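Local coordinates for protein 5-formaminoimidazole-4-carboxamide-1-(beta)-D-ribofuranosyl 5'-monophosphate synthetase (Methanocaldococcus jannaschii, PDB 2R7L) that catalyses the ATP- and formate-dependent, folate-independent formylation of the purine precursor AICAR to FAICAR, working as a homohexameric ligase of the ATP-grasp superfamily, at residues E221-M225 against Y328-Y332; I10-Y14 against L109-F113; F70-K74 against F95-C99. The contacts are given in a common frame with arbitrary orientation. Numbering follows the deposited sequence.

Interaction 1 (E221-M225 against Y328-Y332)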
loop_
_atom_site.group_PDB
_atom_site.type_symbol
_atom_site.label_atom_id
_atom_site.label_comp_id
_atom_site.label_asym_id
_atom_site.label_seq_id
_atom_site.Cartn_x
_atom_site.Cartn_y
_atom_site.Cartn_z
ATOM N N GLU A 221 19.518 15.061 -5.714
ATOM C CA GLU A 221 18.494 14.709 -4.727
ATOM C C GLU A 221 19.151 14.206 -3.457
ATOM O O GLU A 221 20.194 13.563 -3.519
ATOM C CB GLU A 221 17.570 13.612 -5.279
ATOM C CG GLU A 221 16.989 13.928 -6.649
ATOM C CD GLU A 221 16.402 12.715 -7.341
ATOM O OE1 GLU A 221 16.339 11.618 -6.732
ATOM O OE2 GLU A 221 16.004 12.859 -8.510
ATOM N N LEU A 222 18.526 14.480 -2.317
ATOM C CA LEU A 222 18.950 13.894 -1.053
ATOM C C LEU A 222 18.142 12.643 -0.715
ATOM O O LEU A 222 16.906 12.696 -0.562
ATOM C CB LEU A 222 18.849 14.917 0.081
ATOM C CG LEU A 222 19.042 14.378 1.500
ATOM C CD1 LEU A 222 20.474 13.926 1.731
ATOM C CD2 LEU A 222 18.637 15.449 2.504
ATOM N N LEU A 223 18.848 11.522 -0.582
ATOM C CA LEU A 223 18.211 10.222 -0.383
ATOM C C LEU A 223 18.229 9.745 1.065
ATOM O O LEU A 223 17.302 9.075 1.512
ATOM C CB LEU A 223 18.845 9.160 -1.300
ATOM C CG LEU A 223 18.155 8.903 -2.651
ATOM C CD1 LEU A 223 16.785 8.310 -2.424
ATOM C CD2 LEU A 223 18.040 10.167 -3.500
ATOM N N GLY A 224 19.281 10.089 1.797
ATOM C CA GLY A 224 19.388 9.673 3.190
ATOM C C GLY A 224 20.746 9.912 3.821
ATOM O O GLY A 224 21.646 10.488 3.194
ATOM N N MET A 225 20.893 9.461 5.069
ATOM C CA MET A 225 22.108 9.713 5.843
ATOM C C MET A 225 22.298 8.618 6.870
ATOM O O MET A 225 21.319 8.101 7.427
ATOM C CB MET A 225 22.001 11.042 6.609
ATOM C CG MET A 225 21.699 12.265 5.771
ATOM S SD MET A 225 21.631 13.720 6.842
ATOM C CE MET A 225 21.237 15.006 5.657
ATOM N N TYR A 328 14.149 10.905 4.600
ATOM C CA TYR A 328 14.279 11.765 3.421
ATOM C C TYR A 328 13.696 11.131 2.152
ATOM O O TYR A 328 13.012 11.805 1.376
ATOM C CB TYR A 328 15.749 12.180 3.209
ATOM C CG TYR A 328 16.279 12.992 4.369
ATOM C CD1 TYR A 328 15.790 14.267 4.618
ATOM C CD2 TYR A 328 17.255 12.477 5.223
ATOM C CE1 TYR A 328 16.248 15.016 5.696
ATOM C CE2 TYR A 328 17.729 13.218 6.299
ATOM C CZ TYR A 328 17.217 14.485 6.529
ATOM O OH TYR A 328 17.673 15.221 7.588
ATOM N N SER A 329 13.954 9.838 1.951
ATOM C CA SER A 329 13.543 9.165 0.720
ATOM C C SER A 329 12.019 9.048 0.624
ATOM O O SER A 329 11.460 9.090 -0.464
ATOM C CB SER A 329 14.266 7.817 0.520
ATOM O OG SER A 329 13.740 6.796 1.345
ATOM N N PHE A 330 11.365 8.959 1.780
ATOM C CA PHE A 330 9.905 8.967 1.893
ATOM C C PHE A 330 9.277 10.232 1.306
ATOM O O PHE A 330 8.189 10.190 0.743
ATOM C CB PHE A 330 9.530 8.863 3.373
ATOM C CG PHE A 330 8.049 8.821 3.649
ATOM C CD1 PHE A 330 7.339 7.643 3.505
ATOM C CD2 PHE A 330 7.387 9.943 4.122
ATOM C CE1 PHE A 330 5.993 7.595 3.776
ATOM C CE2 PHE A 330 6.043 9.902 4.401
ATOM C CZ PHE A 330 5.342 8.728 4.219
ATOM N N LEU A 331 9.954 11.362 1.446
ATOM C CA LEU A 331 9.317 12.651 1.165
ATOM C C LEU A 331 8.837 12.830 -0.281
ATOM O O LEU A 331 7.807 13.463 -0.520
ATOM C CB LEU A 331 10.236 13.799 1.579
ATOM C CG LEU A 331 10.018 14.544 2.906
ATOM C CD1 LEU A 331 9.219 13.782 3.949
ATOM C CD2 LEU A 331 11.349 14.979 3.473
ATOM N N TYR A 332 9.580 12.274 -1.234
ATOM C CA TYR A 332 9.274 12.429 -2.655
ATOM C C TYR A 332 7.878 11.934 -3.041
ATOM O O TYR A 332 7.102 12.669 -3.663
ATOM C CB TYR A 332 10.347 11.744 -3.511
ATOM C CG TYR A 332 11.719 12.348 -3.293
ATOM C CD1 TYR A 332 12.027 13.611 -3.785
ATOM C CD2 TYR A 332 12.694 11.676 -2.558
ATOM C CE1 TYR A 332 13.271 14.180 -3.575
ATOM C CE2 TYR A 332 13.946 12.240 -2.336
ATOM C CZ TYR A 332 14.226 13.491 -2.853
ATOM O OH TYR A 332 15.460 14.063 -2.646
HETATM O O HOH W 1 16.259 8.663 3.881
#

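Interaction 2 (I10-Y14 against L109-F113)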
loop_
_atom_site.group_PDB
_atom_site.type_symbol
_atom_site.label_atom_id
_atom_site.label_comp_id
_atom_site.label_asym_id
_atom_site.label_seq_id
_atom_site.Cartn_x
_atom_site.Cartn_y
_atom_site.Cartn_z
ATOM N N ILE A 10 28.097 -1.828 -27.484
ATOM C CA ILE A 10 27.894 -3.120 -26.827
ATOM C C ILE A 10 26.426 -3.222 -26.417
ATOM O O ILE A 10 25.798 -4.278 -26.540
ATOM C CB ILE A 10 28.782 -3.280 -25.570
ATOM C CG1 ILE A 10 30.260 -3.406 -25.955
ATOM C CG2 ILE A 10 28.364 -4.507 -24.764
ATOM C CD1 ILE A 10 30.643 -4.759 -26.516
ATOM N N PHE A 11 25.893 -2.102 -25.937
ATOM C CA PHE A 11 24.518 -2.020 -25.476
ATOM C C PHE A 11 23.548 -2.011 -26.653
ATOM O O PHE A 11 22.406 -2.454 -26.522
ATOM C CB PHE A 11 24.322 -0.760 -24.630
ATOM C CG PHE A 11 22.926 -0.600 -24.098
ATOM C CD1 PHE A 11 22.057 0.324 -24.660
ATOM C CD2 PHE A 11 22.477 -1.380 -23.042
ATOM C CE1 PHE A 11 20.763 0.469 -24.173
ATOM C CE2 PHE A 11 21.190 -1.239 -22.554
ATOM C CZ PHE A 11 20.333 -0.312 -23.119
ATOM N N ASP A 12 24.006 -1.502 -27.796
ATOM C CA ASP A 12 23.182 -1.448 -29.004
ATOM C C ASP A 12 22.858 -2.836 -29.538
ATOM O O ASP A 12 21.913 -3.007 -30.303
ATOM C CB ASP A 12 23.864 -0.620 -30.092
ATOM C CG ASP A 12 23.521 0.851 -30.002
ATOM O OD1 ASP A 12 22.479 1.184 -29.395
ATOM O OD2 ASP A 12 24.290 1.675 -30.544
ATOM N N LYS A 13 23.648 -3.822 -29.129
ATOM C CA LYS A 13 23.442 -5.197 -29.556
ATOM C C LYS A 13 22.681 -5.974 -28.493
ATOM O O LYS A 13 22.513 -7.189 -28.590
ATOM C CB LYS A 13 24.785 -5.869 -29.847
ATOM C CG LYS A 13 25.637 -5.116 -30.854
ATOM C CD LYS A 13 26.887 -5.899 -31.228
ATOM C CE LYS A 13 27.709 -5.154 -32.273
ATOM N NZ LYS A 13 28.851 -5.974 -32.767
ATOM N N TYR A 14 22.228 -5.256 -27.469
ATOM C CA TYR A 14 21.439 -5.846 -26.397
ATOM C C TYR A 14 19.986 -6.010 -26.845
ATOM O O TYR A 14 19.473 -5.205 -27.617
ATOM C CB TYR A 14 21.494 -4.942 -25.155
ATOM C CG TYR A 14 22.595 -5.259 -24.150
ATOM C CD1 TYR A 14 23.711 -6.012 -24.506
ATOM C CD2 TYR A 14 22.523 -4.775 -22.847
ATOM C CE1 TYR A 14 24.710 -6.293 -23.585
ATOM C CE2 TYR A 14 23.517 -5.042 -21.926
ATOM C CZ TYR A 14 24.606 -5.802 -22.297
ATOM O OH TYR A 14 25.590 -6.069 -21.372
ATOM N N LEU A 109 34.377 -4.927 -20.314
ATOM C CA LEU A 109 33.494 -4.548 -21.415
ATOM C C LEU A 109 32.038 -4.939 -21.159
ATOM O O LEU A 109 31.506 -5.852 -21.793
ATOM C CB LEU A 109 33.990 -5.154 -22.730
ATOM C CG LEU A 109 35.337 -4.645 -23.247
ATOM C CD1 LEU A 109 35.815 -5.491 -24.418
ATOM C CD2 LEU A 109 35.241 -3.178 -23.637
ATOM N N VAL A 110 31.406 -4.243 -20.220
ATOM C CA VAL A 110 29.998 -4.445 -19.902
ATOM C C VAL A 110 29.420 -3.089 -19.549
ATOM O O VAL A 110 30.044 -2.332 -18.813
ATOM C CB VAL A 110 29.811 -5.402 -18.711
ATOM C CG1 VAL A 110 28.344 -5.830 -18.583
ATOM C CG2 VAL A 110 30.699 -6.619 -18.865
ATOM N N PRO A 111 28.239 -2.757 -20.099
ATOM C CA PRO A 111 27.616 -1.481 -19.772
ATOM C C PRO A 111 27.530 -1.307 -18.259
ATOM O O PRO A 111 27.293 -2.276 -17.539
ATOM C CB PRO A 111 26.222 -1.612 -20.386
ATOM C CG PRO A 111 26.415 -2.541 -21.527
ATOM C CD PRO A 111 27.436 -3.533 -21.059
ATOM N N MET A 112 27.737 -0.087 -17.782
ATOM C CA MET A 112 27.841 0.150 -16.347
ATOM C C MET A 112 27.118 1.431 -16.003
ATOM O O MET A 112 27.321 2.447 -16.657
ATOM C CB MET A 112 29.310 0.256 -15.928
ATOM C CG MET A 112 29.656 -0.511 -14.658
ATOM S SD MET A 112 31.375 -0.281 -14.139
ATOM C CE MET A 112 31.402 1.511 -13.973
ATOM N N PHE A 113 26.261 1.382 -14.987
ATOM C CA PHE A 113 25.565 2.582 -14.543
ATOM C C PHE A 113 26.556 3.533 -13.869
ATOM O O PHE A 113 27.320 3.121 -13.000
ATOM C CB PHE A 113 24.433 2.220 -13.573
ATOM C CG PHE A 113 23.635 3.404 -13.112
ATOM C CD1 PHE A 113 22.621 3.925 -13.902
ATOM C CD2 PHE A 113 23.902 4.005 -11.892
ATOM C CE1 PHE A 113 21.884 5.021 -13.484
ATOM C CE2 PHE A 113 23.172 5.101 -11.468
ATOM C CZ PHE A 113 22.153 5.607 -12.262
#

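Interaction 3 (F70-K74 against F95-C99)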
loop_
_atom_site.group_PDB
_atom_site.type_symbol
_atom_site.label_atom_id
_atom_site.label_comp_id
_atom_site.label_asym_id
_atom_site.label_seq_id
_atom_site.Cartn_x
_atom_site.Cartn_y
_atom_site.Cartn_z
ATOM N N PHE A 70 35.920 -14.005 -6.130
ATOM C CA PHE A 70 35.389 -12.754 -6.668
ATOM C C PHE A 70 36.384 -12.067 -7.591
ATOM O O PHE A 70 36.028 -11.153 -8.336
ATOM C CB PHE A 70 34.953 -11.788 -5.560
ATOM C CG PHE A 70 33.650 -12.155 -4.899
ATOM C CD1 PHE A 70 33.242 -11.508 -3.743
ATOM C CD2 PHE A 70 32.841 -13.156 -5.418
ATOM C CE1 PHE A 70 32.046 -11.840 -3.126
ATOM C CE2 PHE A 70 31.643 -13.492 -4.802
ATOM C CZ PHE A 70 31.248 -12.835 -3.656
ATOM N N SER A 71 37.636 -12.503 -7.542
ATOM C CA SER A 71 38.654 -11.918 -8.399
ATOM C C SER A 71 38.391 -12.258 -9.867
ATOM O O SER A 71 38.816 -11.533 -10.766
ATOM C CB SER A 71 40.043 -12.386 -7.973
ATOM O OG SER A 71 41.015 -11.419 -8.324
ATOM N N ASP A 72 37.666 -13.351 -10.097
ATOM C CA ASP A 72 37.389 -13.838 -11.450
ATOM C C ASP A 72 36.442 -12.950 -12.254
ATOM O O ASP A 72 36.354 -13.080 -13.474
ATOM C CB ASP A 72 36.837 -15.261 -11.399
ATOM C CG ASP A 72 37.823 -16.243 -10.814
ATOM O OD1 ASP A 72 39.041 -16.011 -10.949
ATOM O OD2 ASP A 72 37.384 -17.248 -10.218
ATOM N N ILE A 73 35.739 -12.048 -11.576
ATOM C CA ILE A 73 34.720 -11.232 -12.234
ATOM C C ILE A 73 35.288 -10.324 -13.324
ATOM O O ILE A 73 34.538 -9.699 -14.080
ATOM C CB ILE A 73 33.907 -10.411 -11.218
ATOM C CG1 ILE A 73 34.728 -9.236 -10.686
ATOM C CG2 ILE A 73 33.450 -11.306 -10.085
ATOM C CD1 ILE A 73 34.036 -8.458 -9.582
ATOM N N LYS A 74 36.613 -10.252 -13.405
ATOM C CA LYS A 74 37.267 -9.531 -14.492
ATOM C C LYS A 74 37.405 -10.431 -15.721
ATOM O O LYS A 74 37.481 -9.945 -16.847
ATOM C CB LYS A 74 38.644 -9.024 -14.059
ATOM C CG LYS A 74 39.505 -10.088 -13.408
ATOM C CD LYS A 74 40.978 -9.723 -13.440
ATOM C CE LYS A 74 41.769 -10.608 -12.494
ATOM N NZ LYS A 74 41.386 -12.039 -12.642
ATOM N N PHE A 95 32.928 -4.329 -5.710
ATOM C CA PHE A 95 33.060 -4.693 -7.110
ATOM C C PHE A 95 34.321 -4.088 -7.708
ATOM O O PHE A 95 35.101 -4.779 -8.363
ATOM C CB PHE A 95 31.845 -4.246 -7.920
ATOM C CG PHE A 95 32.051 -4.342 -9.403
ATOM C CD1 PHE A 95 32.075 -5.582 -10.031
ATOM C CD2 PHE A 95 32.243 -3.204 -10.166
ATOM C CE1 PHE A 95 32.277 -5.682 -11.390
ATOM C CE2 PHE A 95 32.451 -3.293 -11.527
ATOM C CZ PHE A 95 32.465 -4.534 -12.141
ATOM N N ILE A 96 34.502 -2.790 -7.495
ATOM C CA ILE A 96 35.681 -2.098 -7.985
ATOM C C ILE A 96 36.952 -2.718 -7.401
ATOM O O ILE A 96 37.954 -2.873 -8.100
ATOM C CB ILE A 96 35.602 -0.600 -7.679
ATOM C CG1 ILE A 96 34.353 -0.012 -8.336
ATOM C CG2 ILE A 96 36.848 0.115 -8.173
ATOM C CD1 ILE A 96 34.047 1.417 -7.931
ATOM N N ALA A 97 36.892 -3.108 -6.132
ATOM C CA ALA A 97 38.032 -3.725 -5.462
ATOM C C ALA A 97 38.367 -5.103 -6.018
ATOM O O ALA A 97 39.512 -5.364 -6.381
ATOM C CB ALA A 97 37.799 -3.804 -3.959
ATOM N N TYR A 98 37.374 -5.988 -6.069
ATOM C CA TYR A 98 37.598 -7.367 -6.501
ATOM C C TYR A 98 37.909 -7.468 -7.994
ATOM O O TYR A 98 38.643 -8.357 -8.427
ATOM C CB TYR A 98 36.389 -8.236 -6.178
ATOM C CG TYR A 98 36.352 -8.797 -4.775
ATOM C CD1 TYR A 98 35.346 -8.431 -3.886
ATOM C CD2 TYR A 98 37.303 -9.712 -4.346
ATOM C CE1 TYR A 98 35.295 -8.954 -2.609
ATOM C CE2 TYR A 98 37.259 -10.240 -3.067
ATOM C CZ TYR A 98 36.252 -9.854 -2.203
ATOM O OH TYR A 98 36.201 -10.373 -0.932
ATOM N N CYS A 99 37.337 -6.563 -8.777
ATOM C CA CYS A 99 37.560 -6.548 -10.215
ATOM C C CYS A 99 38.911 -5.911 -10.528
ATOM O O CYS A 99 39.659 -6.402 -11.371
ATOM C CB CYS A 99 36.433 -5.775 -10.912
ATOM S SG CYS A 99 36.514 -5.720 -12.720
#

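Interaction 1 (E221-M225 against Y328-Y332)
Tyr328 gives up the most surface here. Tyr328 and Tyr332, one turn apart on the short helix, both have CA-to-CB bonds pointing toward strand 221-225. Leu222 CD2 sits over one face of the Tyr328 ring, 3.9 Å from the centroid, a CH-pi contact; Met225 SD approaches obliquely, 4.0 Å from Tyr328 CE2, a Met-aromatic contact. Tyr332 makes the direct hydrogen bond: its OH donates to Leu222 O at 2.9 Å and also lies 3.4 Å from Glu221 CB. Leu222 is thus held at both ends, methyl on one tyrosine, carbonyl on the other. Beside it, water 1 bridges the backbones, donating to Leu223 O (2.6 Å) and accepting from Ser329 N (3.2 Å). Leu223 and Gly224 form a classic beta bulge opposite His210 of strand 205-214. In the ATP-grasp part of the chain, helix 327-333 thereby covers strand 219-230 of the five-stranded antiparallel sheet; Leu268 of helix 268-285 touches Leu222 and Tyr328, and Tyr328 OH hydrogen-bonds to Ile263 N of strand 253-263.

Interaction 2 (I10-Y14 against L109-F113)
Start with Pro111, whose ring is the piece that fills this contact. It is in the C-gamma exo pucker and faces residues 10-14, at the C-terminal side of the N-terminal helix, where three side chains close round it. Ile10, with both chi angles in m, points toward the proline and brings CG2 to 3.9 Å from Pro111 CD. Phe11 takes chi1 t, which carries its ring off past the proline, so its nearest atom is CB, 4.1 Å from Pro111 CG; the Phe11 side chain also touches Ile88, Leu351 and Ile356. Tyr14 is the unusual one: chi1 of -92° lies between wells, and the side chain reaches back to Pro111. Tyr14 CZ is 3.8 Å from Pro111 CG, and Tyr14 OH passes 3.2 Å from Pro111 CD and 3.9 Å from Val110 CG1. That hydroxyl is not stranded among carbons, because it hydrogen-bonds to Ser87 O. The backbone puts Tyr14 in position through a type I beta turn from Phe11 to Tyr14, closed by Tyr14 N to Phe11 O at 3.0 Å. Val110, with chi1 t, points away from residues 10-14 and touches Gln79 and Leu82 of helix 76-84. The contact between the segments is apolar packing, a proline wedged among an isoleucine, a phenylalanine and a tyrosine. Pro111 and Phe113 pair through their backbones with Val89, so the extended segment 109-113 runs along strand 87-89, one of the two outermost in the four-stranded parallel sheet, and the N-terminal helix packs against this side of the Rossmann-like alpha/beta domain.

Interaction 3 (F70-K74 against F95-C99)
The setting is the N-terminal Rossmann-like domain, a parallel sheet with strand order 3-2-1-4. The 3-10 turn 70-74, which follows strand 63-66, meets helix 93-99, which follows strand 87-89, so the contact joins segments that come after the sheet's two outermost strands. Aromatic interactions lead. Phe70 and Tyr98 form a T-shaped pair, the edge of Phe70 directed at the face of Tyr98, with centroids 5.0 Å apart and planes at 87°. Phe70 CB also lies over the tyrosine ring, 3.5 Å from its centroid and 19° off the normal, a CH-pi contact, so Tyr98 is covered by both the stem and the ring of the phenylalanine. Tyr98 OH hydrogen-bonds to Arg51, whose side chain also touches Phe70, and Leu24 of strand 20-24 packs against both aromatics. Apolar packing comes next, centred on Ile73. With chi1 p and chi2 t its CD1 reaches the helix, 3.5 Å from Phe95 CD1, 3.8 Å from Cys99 CB and 4.1 Å from Tyr98 CB. Near the helix's C-terminal end, Lys74 CB lies 4.2 Å from Cys99 SG, while the rest of the lysine leads away to a weak hydrogen bond from NZ to Ser71 O at 3.2 Å. AICAR is close by: the Tyr98 side chain is about 5 Å from it, and Ser94, one of its binding residues, lies on the same helix, just before Phe95. Finally, the backbones themselves touch through a nearly straight CA-H...O contact, Ser71 CA to Tyr98 O at 3.6 Å, with 171° at the hydrogen.

Interactions 2 and 3 belong together: interaction 3 is nested in the loop that interaction 2 closes, their centres are 18 Å apart, and they touch where Met112 SD packs 4.1 Å from Phe95 CE2. Interaction 1 comes later in the chain, in the ATP-grasp part, with its centre 30 Å from that of interaction 2 and 31 Å from that of interaction 3; interactions 1 and 3 lie on opposite sides of the chain's centre. Interaction 3 is beside the AICAR pocket, with the Phe95 side chain about 7 Å from that of the AICAR-binding His27. The Tyr328 side chain of interaction 1 is about 9 Å from a bound AICAR, whereas interaction 2 lies away from known sites.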